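Local coordinates for beta-ketoacyl-[acyl-carrier-protein] synthase FabY (Pseudomonas aeruginosa, PDB 4CW4) that catalyses the condensation of acetyl-CoA with malonyl-[acyl-carrier-protein], forming the acetoacetyl-[acyl-carrier-protein] primer with which fatty acid synthesis begins, at residues 436-441 with 448-453; 452-457 with 464-469; 457-462 with 514-519; 534-539 with 544-549. All coordinates share one frame; numbering follows the deposited sequence. Where two conformers were deposited one is given.

Contact 1 of 4, residues 436-441 with 448-453; sequences VHAHGS and VTESEI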
loop_
_atom_site.group_PDB
_atom_site.type_symbol
_atom_site.label_atom_id
_atom_site.label_comp_id
_atom_site.label_asym_id
_atom_site.label_seq_id
_atom_site.Cartn_x
_atom_site.Cartn_y
_atom_site.Cartn_z
ATOM N N VAL A 436 26.966 -8.761 -1.186
ATOM C CA VAL A 436 25.678 -8.561 -0.549
ATOM C C VAL A 436 25.514 -7.098 -0.172
ATOM O O VAL A 436 26.365 -6.496 0.485
ATOM C CB VAL A 436 25.547 -9.408 0.739
ATOM C CG1 VAL A 436 24.192 -9.152 1.431
ATOM C CG2 VAL A 436 25.741 -10.891 0.455
ATOM N N HIS A 437 24.415 -6.516 -0.622
ATOM C CA HIS A 437 23.928 -5.254 -0.087
ATOM C C HIS A 437 23.070 -5.604 1.111
ATOM O O HIS A 437 21.883 -5.943 0.984
ATOM C CB HIS A 437 23.156 -4.458 -1.145
ATOM C CG HIS A 437 23.918 -3.269 -1.627
ATOM N ND1 HIS A 437 23.946 -2.092 -0.919
ATOM C CD2 HIS A 437 24.744 -3.097 -2.693
ATOM C CE1 HIS A 437 24.749 -1.238 -1.529
ATOM N NE2 HIS A 437 25.241 -1.823 -2.611
ATOM N N ALA A 438 23.696 -5.545 2.282
ATOM C CA ALA A 438 23.038 -5.927 3.505
ATOM C C ALA A 438 21.962 -4.933 3.851
ATOM O O ALA A 438 22.076 -3.748 3.572
ATOM C CB ALA A 438 24.023 -5.997 4.642
ATOM N N HIS A 439 20.934 -5.442 4.498
ATOM C CA HIS A 439 19.887 -4.603 5.042
ATOM C C HIS A 439 20.540 -3.564 5.952
ATOM O O HIS A 439 20.286 -2.377 5.818
ATOM C CB HIS A 439 18.876 -5.441 5.804
ATOM C CG HIS A 439 17.774 -4.637 6.401
ATOM N ND1 HIS A 439 16.903 -3.895 5.632
ATOM C CD2 HIS A 439 17.404 -4.444 7.691
ATOM C CE1 HIS A 439 16.029 -3.293 6.423
ATOM N NE2 HIS A 439 16.325 -3.593 7.677
ATOM N N GLY A 440 21.389 -4.027 6.864
ATOM C CA GLY A 440 22.310 -3.160 7.595
ATOM C C GLY A 440 21.659 -1.912 8.150
ATOM O O GLY A 440 22.063 -0.806 7.816
ATOM N N SER A 441 20.673 -2.093 9.016
ATOM C CA SER A 441 19.838 -0.985 9.466
ATOM C C SER A 441 20.417 -0.231 10.656
ATOM O O SER A 441 19.867 0.792 11.037
ATOM C CB SER A 441 18.448 -1.512 9.828
ATOM O OG SER A 441 18.569 -2.617 10.695
ATOM N N VAL A 448 23.345 -8.784 14.542
ATOM C CA VAL A 448 23.477 -10.197 14.898
ATOM C C VAL A 448 22.626 -11.086 13.972
ATOM O O VAL A 448 23.147 -12.014 13.335
ATOM C CB VAL A 448 23.098 -10.443 16.383
ATOM C CG1 VAL A 448 23.030 -11.944 16.697
ATOM C CG2 VAL A 448 24.093 -9.755 17.290
ATOM N N THR A 449 21.324 -10.807 13.899
ATOM C CA THR A 449 20.446 -11.692 13.138
ATOM C C THR A 449 20.755 -11.725 11.639
ATOM O O THR A 449 20.710 -12.787 11.028
ATOM C CB THR A 449 18.953 -11.370 13.339
ATOM O OG1 THR A 449 18.664 -10.019 12.947
ATOM C CG2 THR A 449 18.587 -11.567 14.753
ATOM N N GLU A 450 21.082 -10.579 11.046
ATOM C CA GLU A 450 21.393 -10.554 9.625
ATOM C C GLU A 450 22.729 -11.201 9.337
ATOM O O GLU A 450 22.854 -11.949 8.376
ATOM C CB GLU A 450 21.347 -9.146 9.029
ATOM C CG GLU A 450 21.441 -9.207 7.506
ATOM C CD GLU A 450 21.388 -7.877 6.767
ATOM O OE1 GLU A 450 21.626 -6.809 7.370
ATOM O OE2 GLU A 450 21.175 -7.904 5.535
ATOM N N SER A 451 23.741 -10.919 10.139
ATOM C CA SER A 451 25.025 -11.557 9.888
ATOM C C SER A 451 24.935 -13.074 10.049
ATOM O O SER A 451 25.562 -13.812 9.299
ATOM C CB SER A 451 26.127 -10.959 10.768
ATOM O OG SER A 451 25.968 -11.262 12.146
ATOM N N GLU A 452 24.139 -13.540 11.001
ATOM C CA GLU A 452 23.967 -14.978 11.169
ATOM C C GLU A 452 23.316 -15.601 9.932
ATOM O O GLU A 452 23.739 -16.658 9.484
ATOM C CB GLU A 452 23.151 -15.298 12.416
ATOM C CG GLU A 452 22.951 -16.773 12.595
ATOM C CD GLU A 452 22.523 -17.138 13.995
ATOM O OE1 GLU A 452 22.078 -16.246 14.741
ATOM O OE2 GLU A 452 22.641 -18.330 14.343
ATOM N N ILE A 453 22.293 -14.957 9.375
ATOM C CA ILE A 453 21.698 -15.454 8.133
ATOM C C ILE A 453 22.719 -15.490 6.996
ATOM O O ILE A 453 22.862 -16.497 6.309
ATOM C CB ILE A 453 20.529 -14.569 7.713
ATOM C CG1 ILE A 453 19.378 -14.736 8.700
ATOM C CG2 ILE A 453 20.059 -14.902 6.300
ATOM C CD1 ILE A 453 18.330 -13.644 8.619
#
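Glu450 reaches His439 and Gly440 because its side chain leaves helix 444-461 almost fully extended: CG lies opposite the backbone N (chi1 -170°) and CD continues the line. The carboxylate is thereby delivered head-on to the backbone that follows strand 434-437, where it receives two consecutive amides. His439 N donates to Glu450 OE2 at 2.7 Å, a somewhat bent bond with 151° at the hydrogen, while Gly440 N donates to Glu450 OE1 at 2.8 Å and is nearly straight at 173°. Both oxygens accept through their syn lone pairs, the sides that face one another, so the two N-H groups fit the carboxylate as a pair of prongs. Asn446 adds a donor to OE1 and Asn536 one to OE2, giving four bonds that fix the rotation of this buried group. The methyl of Ala438 and the CB of His439 fill in beside it, His439 CB standing 3.4 Å from Glu450 OE2. His439 is a predicted active-site residue, its side chain about 4 Å from that of His477 and about 5 Å from that of Cys286; Glu450 thus holds the backbone at His439 and Gly440, consistent with a second-shell role. The contact ties the loop leaving strand 434-437 to helix 444-461, with strand 532-539 alongside and helix 409-425 packed on Ile453.

Contact 2 of 4, residues 452-457 with 464-469; sequences EILDRV and DGWPVT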
loop_
_atom_site.group_PDB
_atom_site.type_symbol
_atom_site.label_atom_id
_atom_site.label_comp_id
_atom_site.label_asym_id
_atom_site.label_seq_id
_atom_site.Cartn_x
_atom_site.Cartn_y
_atom_site.Cartn_z
ATOM N N GLU A 452 24.139 -13.540 11.001
ATOM C CA GLU A 452 23.967 -14.978 11.169
ATOM C C GLU A 452 23.316 -15.601 9.932
ATOM O O GLU A 452 23.739 -16.658 9.484
ATOM C CB GLU A 452 23.151 -15.298 12.416
ATOM C CG GLU A 452 22.951 -16.773 12.595
ATOM C CD GLU A 452 22.523 -17.138 13.995
ATOM O OE1 GLU A 452 22.078 -16.246 14.741
ATOM O OE2 GLU A 452 22.641 -18.330 14.343
ATOM N N ILE A 453 22.293 -14.957 9.375
ATOM C CA ILE A 453 21.698 -15.454 8.133
ATOM C C ILE A 453 22.719 -15.490 6.996
ATOM O O ILE A 453 22.862 -16.497 6.309
ATOM C CB ILE A 453 20.529 -14.569 7.713
ATOM C CG1 ILE A 453 19.378 -14.736 8.700
ATOM C CG2 ILE A 453 20.059 -14.902 6.300
ATOM C CD1 ILE A 453 18.330 -13.644 8.619
ATOM N N LEU A 454 23.428 -14.389 6.772
ATOM C CA LEU A 454 24.384 -14.367 5.663
ATOM C C LEU A 454 25.508 -15.385 5.851
ATOM O O LEU A 454 25.905 -16.066 4.916
ATOM C CB LEU A 454 24.971 -12.968 5.474
ATOM C CG LEU A 454 23.969 -11.857 5.185
ATOM C CD1 LEU A 454 24.665 -10.511 5.145
ATOM C CD2 LEU A 454 23.222 -12.118 3.889
ATOM N N ASP A 455 26.007 -15.483 7.072
ATOM C CA ASP A 455 27.063 -16.437 7.377
ATOM C C ASP A 455 26.605 -17.869 7.123
ATOM O O ASP A 455 27.347 -18.683 6.561
ATOM C CB ASP A 455 27.483 -16.267 8.831
ATOM C CG ASP A 455 28.812 -16.909 9.135
ATOM O OD1 ASP A 455 29.800 -16.669 8.395
ATOM O OD2 ASP A 455 28.862 -17.639 10.139
ATOM N N ARG A 456 25.383 -18.191 7.513
ATOM C CA ARG A 456 24.903 -19.558 7.364
ATOM C C ARG A 456 24.549 -19.918 5.910
ATOM O O ARG A 456 24.746 -21.061 5.479
ATOM C CB ARG A 456 23.729 -19.801 8.299
ATOM C CG ARG A 456 24.123 -19.740 9.768
ATOM C CD ARG A 456 22.961 -20.129 10.654
ATOM N NE ARG A 456 22.547 -21.499 10.373
ATOM C CZ ARG A 456 21.375 -22.022 10.706
ATOM N NH1 ARG A 456 20.470 -21.292 11.336
ATOM N NH2 ARG A 456 21.106 -23.279 10.383
ATOM N N VAL A 457 24.061 -18.954 5.140
ATOM C CA VAL A 457 23.853 -19.179 3.716
ATOM C C VAL A 457 25.207 -19.305 3.011
ATOM O O VAL A 457 25.391 -20.178 2.163
ATOM C CB VAL A 457 22.989 -18.079 3.082
ATOM C CG1 VAL A 457 22.958 -18.211 1.585
ATOM C CG2 VAL A 457 21.585 -18.145 3.648
ATOM N N ASP A 464 33.265 -18.006 0.982
ATOM C CA ASP A 464 34.075 -17.449 2.057
ATOM C C ASP A 464 34.407 -16.007 1.692
ATOM O O ASP A 464 34.372 -15.649 0.524
ATOM C CB ASP A 464 35.343 -18.279 2.262
ATOM C CG ASP A 464 36.024 -17.983 3.591
ATOM O OD1 ASP A 464 35.368 -17.429 4.512
ATOM O OD2 ASP A 464 37.220 -18.307 3.715
ATOM N N GLY A 465 34.693 -15.179 2.691
ATOM C CA GLY A 465 35.024 -13.782 2.457
ATOM C C GLY A 465 33.971 -13.038 1.647
ATOM O O GLY A 465 34.293 -12.225 0.777
ATOM N N TRP A 466 32.704 -13.325 1.920
ATOM C CA TRP A 466 31.598 -12.782 1.122
ATOM C C TRP A 466 31.528 -11.288 1.363
ATOM O O TRP A 466 31.254 -10.862 2.482
ATOM C CB TRP A 466 30.279 -13.405 1.537
ATOM C CG TRP A 466 29.192 -13.490 0.490
ATOM C CD1 TRP A 466 29.283 -13.218 -0.835
ATOM C CD2 TRP A 466 27.850 -13.914 0.728
ATOM N NE1 TRP A 466 28.068 -13.443 -1.449
ATOM C CE2 TRP A 466 27.173 -13.880 -0.506
ATOM C CE3 TRP A 466 27.162 -14.322 1.871
ATOM C CZ2 TRP A 466 25.828 -14.248 -0.633
ATOM C CZ3 TRP A 466 25.831 -14.683 1.751
ATOM C CH2 TRP A 466 25.179 -14.653 0.499
ATOM N N PRO A 467 31.773 -10.483 0.327
ATOM C CA PRO A 467 31.818 -9.044 0.598
ATOM C C PRO A 467 30.441 -8.477 0.902
ATOM O O PRO A 467 29.449 -8.762 0.201
ATOM C CB PRO A 467 32.396 -8.448 -0.694
ATOM C CG PRO A 467 33.064 -9.613 -1.376
ATOM C CD PRO A 467 32.233 -10.800 -1.036
ATOM N N VAL A 468 30.408 -7.661 1.954
ATOM C CA VAL A 468 29.187 -7.034 2.448
ATOM C C VAL A 468 29.342 -5.514 2.487
ATOM O O VAL A 468 30.352 -4.987 2.957
ATOM C CB VAL A 468 28.843 -7.550 3.877
ATOM C CG1 VAL A 468 27.642 -6.818 4.469
ATOM C CG2 VAL A 468 28.608 -9.048 3.879
ATOM N N THR A 469 28.323 -4.810 2.006
ATOM C CA THR A 469 28.266 -3.360 2.073
ATOM C C THR A 469 26.894 -2.956 2.632
ATOM O O THR A 469 25.966 -3.759 2.628
ATOM C CB THR A 469 28.560 -2.741 0.691
ATOM O OG1 THR A 469 28.678 -1.309 0.793
ATOM C CG2 THR A 469 27.500 -3.110 -0.338
#
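Leu454 and Val457 on one side, Trp466 and Val468 on the other, make an apolar contact between helix 452-457 and strand 466-469. The two axes approach to 10.7 Å and run nearly antiparallel, at 158°, a separation spanned mostly by side chains. Among the hydrophobic pairs, Leu454 CB rests 4.2 Å from Trp466 CZ3. Leu454 CD1 lies 4.4 Å from Val468 CG2. Val457 CG1 comes obliquely to the indole, 4.3 Å from Trp466 CH2. One polar approach joins these: Leu454 O meets the indole at its edge, near the ring plane, 3.5 Å from Trp466 CZ3, so the carbonyl faces the ring's outer C-H groups rather than its pi cloud. The first torsion of Trp466, with CG roughly opposite the backbone N (chi1 -152°), carries the six-membered ring to the carbonyl of Leu454 and the methyl of Val457. At the other end of the indole, NE1 is hydrogen-bonded to Ser434 OG, which satisfies the buried N-H and should limit rotation of the ring. The three elements, strand 434-437, helix 444-461 and the parallel neighbour strand 466-469, form a beta-alpha-beta crossover of the kind found in the thiolase fold of ketoacyl synthases.

Contact 3 of 4, residues 457-462 with 514-519; sequences VASAFG and QQRLSI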
loop_
_atom_site.group_PDB
_atom_site.type_symbol
_atom_site.label_atom_id
_atom_site.label_comp_id
_atom_site.label_asym_id
_atom_site.label_seq_id
_atom_site.Cartn_x
_atom_site.Cartn_y
_atom_site.Cartn_z
ATOM N N VAL A 457 24.061 -18.954 5.140
ATOM C CA VAL A 457 23.853 -19.179 3.716
ATOM C C VAL A 457 25.207 -19.305 3.011
ATOM O O VAL A 457 25.391 -20.178 2.163
ATOM C CB VAL A 457 22.989 -18.079 3.082
ATOM C CG1 VAL A 457 22.958 -18.211 1.585
ATOM C CG2 VAL A 457 21.585 -18.145 3.648
ATOM N N ALA A 458 26.163 -18.452 3.367
ATOM C CA ALA A 458 27.515 -18.584 2.829
ATOM C C ALA A 458 28.067 -19.982 3.058
ATOM O O ALA A 458 28.663 -20.578 2.164
ATOM C CB ALA A 458 28.433 -17.549 3.451
ATOM N N SER A 459 27.875 -20.507 4.261
ATOM C CA SER A 459 28.427 -21.806 4.578
ATOM C C SER A 459 27.762 -22.870 3.708
ATOM O O SER A 459 28.435 -23.732 3.140
ATOM C CB SER A 459 28.239 -22.103 6.062
ATOM O OG SER A 459 28.779 -23.362 6.371
ATOM N N ALA A 460 26.443 -22.787 3.582
ATOM C CA ALA A 460 25.703 -23.742 2.769
ATOM C C ALA A 460 26.193 -23.769 1.323
ATOM O O ALA A 460 26.256 -24.832 0.714
ATOM C CB ALA A 460 24.208 -23.452 2.818
ATOM N N PHE A 461 26.559 -22.613 0.772
ATOM C CA PHE A 461 26.948 -22.536 -0.637
ATOM C C PHE A 461 28.472 -22.497 -0.820
ATOM O O PHE A 461 28.966 -22.305 -1.928
ATOM C CB PHE A 461 26.259 -21.341 -1.311
ATOM C CG PHE A 461 24.791 -21.557 -1.526
ATOM C CD1 PHE A 461 24.331 -22.174 -2.678
ATOM C CD2 PHE A 461 23.867 -21.178 -0.562
ATOM C CE1 PHE A 461 22.974 -22.390 -2.870
ATOM C CE2 PHE A 461 22.507 -21.411 -0.750
ATOM C CZ PHE A 461 22.071 -22.016 -1.906
ATOM N N GLY A 462 29.215 -22.683 0.263
ATOM C CA GLY A 462 30.666 -22.760 0.174
ATOM C C GLY A 462 31.315 -21.446 -0.198
ATOM O O GLY A 462 32.338 -21.436 -0.871
ATOM N N GLN A 514 30.967 -13.373 11.597
ATOM C CA GLN A 514 31.835 -12.948 10.510
ATOM C C GLN A 514 32.618 -14.037 9.809
ATOM O O GLN A 514 33.368 -13.717 8.900
ATOM C CB GLN A 514 32.927 -12.011 11.072
ATOM C CG GLN A 514 32.447 -10.734 11.584
ATOM C CD GLN A 514 33.554 -9.747 11.784
ATOM O OE1 GLN A 514 34.043 -9.549 12.904
ATOM N NE2 GLN A 514 33.925 -9.073 10.710
ATOM N N GLN A 515 32.504 -15.294 10.232
ATOM C CA GLN A 515 33.472 -16.289 9.767
ATOM C C GLN A 515 33.597 -16.304 8.243
ATOM O O GLN A 515 34.702 -16.371 7.727
ATOM C CB GLN A 515 33.190 -17.708 10.298
ATOM C CG GLN A 515 34.316 -18.697 9.903
ATOM C CD GLN A 515 34.108 -20.137 10.364
ATOM O OE1 GLN A 515 33.192 -20.460 11.131
ATOM N NE2 GLN A 515 34.974 -21.016 9.888
ATOM N N ARG A 516 32.467 -16.232 7.538
ATOM C CA ARG A 516 32.452 -16.292 6.074
ATOM C C ARG A 516 32.135 -14.967 5.380
ATOM O O ARG A 516 31.896 -14.956 4.180
ATOM C CB ARG A 516 31.465 -17.376 5.620
ATOM C CG ARG A 516 32.035 -18.778 5.827
ATOM C CD ARG A 516 31.000 -19.794 6.236
ATOM N NE ARG A 516 30.554 -19.578 7.616
ATOM C CZ ARG A 516 30.626 -20.468 8.609
ATOM N NH1 ARG A 516 31.159 -21.670 8.426
ATOM N NH2 ARG A 516 30.156 -20.141 9.804
ATOM N N LEU A 517 32.176 -13.861 6.122
ATOM C CA LEU A 517 31.831 -12.547 5.587
ATOM C C LEU A 517 33.026 -11.614 5.626
ATOM O O LEU A 517 33.871 -11.697 6.533
ATOM C CB LEU A 517 30.689 -11.895 6.387
ATOM C CG LEU A 517 29.417 -12.709 6.623
ATOM C CD1 LEU A 517 28.389 -11.925 7.417
ATOM C CD2 LEU A 517 28.807 -13.193 5.323
ATOM N N SER A 518 33.075 -10.713 4.651
ATOM C CA SER A 518 34.080 -9.661 4.624
ATOM C C SER A 518 33.391 -8.305 4.720
ATOM O O SER A 518 32.844 -7.788 3.730
ATOM C CB SER A 518 34.925 -9.729 3.356
ATOM O OG SER A 518 35.806 -8.617 3.262
ATOM N N ILE A 519 33.393 -7.764 5.934
ATOM C CA ILE A 519 32.733 -6.502 6.252
ATOM C C ILE A 519 33.810 -5.478 6.592
ATOM O O ILE A 519 34.518 -5.617 7.600
ATOM C CB ILE A 519 31.794 -6.633 7.474
ATOM C CG1 ILE A 519 30.757 -7.747 7.267
ATOM C CG2 ILE A 519 31.067 -5.323 7.700
ATOM C CD1 ILE A 519 30.045 -8.166 8.516
#
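Ala458 and Arg516 mark the closest backbone approach, their CA atoms 6.3 Å apart, where the last turns of helix 444-461 pass a type I turn running from Gln514 to Leu517. That turn is closed by Leu517 N bonding to Gln514 O and leads into strand 517-519. The helix finishes in a Schellman motif, in which Gly462 takes a positive phi of 69°. No hydrogen bond crosses between the segments, so side chains make the join. Ala458 CB presses on Arg516 CB at 3.7 Å. Beyond that point the arginine bends at chi2 and chi3 (144° and -72°), folding its chain back along the helix surface: Arg516 CD lies 3.6 Å from Ser459 CB, and the same CB covers one face of the guanidinium. On the opposite face sits Gln515 CD, 3.7 Å above the plane and offset toward the rim, so the flat group is sandwiched between serine and glutamine. Ser459 OG is 3.6 Å from Arg516 NH1, too long for a hydrogen bond. The charge is met instead by Asp455 OD2, one helical turn before Ser459, in a salt bridge with Arg516 NH2. The chemistry is thus divided: Arg516 packs its aliphatic part and one guanidinium face against the helix, whereas edge-on pairing with Asp455 probably sets its rotation, at a margin away from the probable active site.

Contact 4 of 4, residues 534-539 with 544-549; sequences FINSKG and NASGVV
Asn536 and Ser546 face each other as a non-hydrogen-bonded pair of an antiparallel hairpin, and the Asn536 side chain can be traced outward from there. CB points to the sheet face that also carries Ser546; with chi1 at -160°, Asn536 CG turns across to lie 3.9 Å from Ser546 OG. Asn536 OD1 accepts a hydrogen bond from Ser546 OG at 2.8 Å, the donor tilted 21° from the amide plane, and a second from Asn410 ND2. Asn536 ND2, the other tip, donates to Glu450 OE2 on helix 444-461. The buried amide thus has partners at both ends, while Ser546 OG also pairs with Thr413 OG1. Flanking backbone rungs set this register: Ile535 and Gly547 exchange two bonds, with Gly547 N to Ile535 O at 2.8 Å, and Ser537 and Ala545 exchange two more. Ile535, on the other face, brings CG1 to 3.9 Å from Val549 CG2; back on the asparagine face, Phe534 and Val548 lie side by side, CE1 to CG2 4.2 Å. The hairpin sits between strand 434-437, parallel to 532-539, and strand 387-394, antiparallel to 543-550; helix 409-425 covers the Asn536 and Ser546 face, helices 288-301 and 482-496 the Ile535 and Ser537 face.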
loop_
_atom_site.group_PDB
_atom_site.type_symbol
_atom_site.label_atom_id
_atom_site.label_comp_id
_atom_site.label_asym_id
_atom_site.label_seq_id
_atom_site.Cartn_x
_atom_site.Cartn_y
_atom_site.Cartn_z
ATOM N N PHE A 534 23.405 -9.488 -4.302
ATOM C CA PHE A 534 22.212 -9.870 -3.564
ATOM C C PHE A 534 21.781 -8.683 -2.707
ATOM O O PHE A 534 22.511 -8.252 -1.799
ATOM C CB PHE A 534 22.523 -11.074 -2.696
ATOM C CG PHE A 534 22.992 -12.258 -3.493
ATOM C CD1 PHE A 534 22.095 -12.997 -4.225
ATOM C CD2 PHE A 534 24.326 -12.604 -3.536
ATOM C CE1 PHE A 534 22.502 -14.069 -4.966
ATOM C CE2 PHE A 534 24.744 -13.673 -4.286
ATOM C CZ PHE A 534 23.832 -14.410 -5.005
ATOM N N ILE A 535 20.602 -8.149 -3.019
ATOM C CA ILE A 535 20.010 -7.050 -2.261
ATOM C C ILE A 535 19.144 -7.654 -1.153
ATOM O O ILE A 535 18.215 -8.414 -1.451
ATOM C CB ILE A 535 19.105 -6.177 -3.153
ATOM C CG1 ILE A 535 19.811 -5.715 -4.437
ATOM C CG2 ILE A 535 18.590 -4.985 -2.364
ATOM C CD1 ILE A 535 21.026 -4.902 -4.253
ATOM N N ASN A 536 19.449 -7.342 0.104
ATOM C CA ASN A 536 18.723 -7.916 1.218
ATOM C C ASN A 536 17.935 -6.875 2.005
ATOM O O ASN A 536 18.436 -5.780 2.292
ATOM C CB ASN A 536 19.665 -8.659 2.163
ATOM C CG ASN A 536 18.911 -9.644 3.042
ATOM O OD1 ASN A 536 17.986 -10.325 2.572
ATOM N ND2 ASN A 536 19.243 -9.679 4.327
ATOM N N SER A 537 16.698 -7.208 2.338
ATOM C CA SER A 537 15.815 -6.240 2.986
ATOM C C SER A 537 14.765 -6.897 3.862
ATOM O O SER A 537 14.357 -8.052 3.680
ATOM C CB SER A 537 15.127 -5.365 1.940
ATOM O OG SER A 537 14.489 -4.237 2.501
ATOM N N LYS A 538 14.284 -6.130 4.834
ATOM C CA LYS A 538 13.306 -6.658 5.758
ATOM C C LYS A 538 12.651 -5.487 6.398
ATOM O O LYS A 538 13.096 -4.330 6.293
ATOM C CB LYS A 538 13.955 -7.499 6.863
ATOM C CG LYS A 538 15.322 -8.077 6.531
ATOM C CD LYS A 538 16.164 -8.267 7.748
ATOM C CE LYS A 538 15.643 -9.328 8.651
ATOM N NZ LYS A 538 16.753 -10.190 9.143
ATOM N N GLY A 539 11.581 -5.795 7.090
ATOM C CA GLY A 539 10.877 -4.775 7.791
ATOM C C GLY A 539 10.009 -5.473 8.773
ATOM O O GLY A 539 9.886 -6.699 8.800
ATOM N N ASN A 544 10.197 -9.847 4.492
ATOM C CA ASN A 544 11.587 -10.104 4.117
ATOM C C ASN A 544 11.664 -10.260 2.617
ATOM O O ASN A 544 10.777 -10.854 2.008
ATOM C CB ASN A 544 12.117 -11.402 4.745
ATOM C CG ASN A 544 11.914 -11.458 6.247
ATOM O OD1 ASN A 544 12.719 -10.932 7.023
ATOM N ND2 ASN A 544 10.836 -12.101 6.670
ATOM N N ALA A 545 12.742 -9.768 2.017
ATOM C CA ALA A 545 12.945 -9.952 0.586
ATOM C C ALA A 545 14.408 -9.942 0.249
ATOM O O ALA A 545 15.190 -9.256 0.907
ATOM C CB ALA A 545 12.211 -8.877 -0.226
ATOM N N SER A 546 14.763 -10.711 -0.785
ATOM C CA SER A 546 16.104 -10.663 -1.344
ATOM C C SER A 546 16.019 -10.658 -2.859
ATOM O O SER A 546 15.242 -11.417 -3.449
ATOM C CB SER A 546 16.949 -11.854 -0.883
ATOM O OG SER A 546 16.976 -11.947 0.523
ATOM N N GLY A 547 16.784 -9.769 -3.484
ATOM C CA GLY A 547 16.817 -9.656 -4.931
ATOM C C GLY A 547 18.155 -10.026 -5.537
ATOM O O GLY A 547 19.203 -9.850 -4.898
ATOM N N VAL A 548 18.120 -10.490 -6.783
ATOM C CA VAL A 548 19.321 -10.867 -7.526
ATOM C C VAL A 548 19.525 -9.905 -8.690
ATOM O O VAL A 548 18.654 -9.756 -9.553
ATOM C CB VAL A 548 19.204 -12.312 -8.066
ATOM C CG1 VAL A 548 20.482 -12.711 -8.794
ATOM C CG2 VAL A 548 18.923 -13.278 -6.935
ATOM N N VAL A 549 20.688 -9.264 -8.715
ATOM C CA VAL A 549 21.040 -8.323 -9.769
ATOM C C VAL A 549 22.325 -8.798 -10.438
ATOM O O VAL A 549 23.305 -9.102 -9.764
ATOM C CB VAL A 549 21.275 -6.891 -9.205
ATOM C CG1 VAL A 549 21.358 -5.876 -10.344
ATOM C CG2 VAL A 549 20.209 -6.509 -8.194
#

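Following the chain, contact 1 closes first, turning helix 444-461 back onto the end of strand 434-437. Contact 2 begins on the same helix, sharing Glu452 and Ile453 with it, and closes when the chain returns as strand 466-469. Contact 3 opens before that closure and shares Val457, so contacts 2 and 3 cross; 51 residues lie between its segments, and it brings in strand 517-519, the parallel neighbour of 466-469. Contact 4 follows in series as a local hairpin. Successive parts of one helix thus serve contacts 1 to 3, and the four together tie strands in the order 517-519, 466-469, 434-437, 532-539 and 543-550.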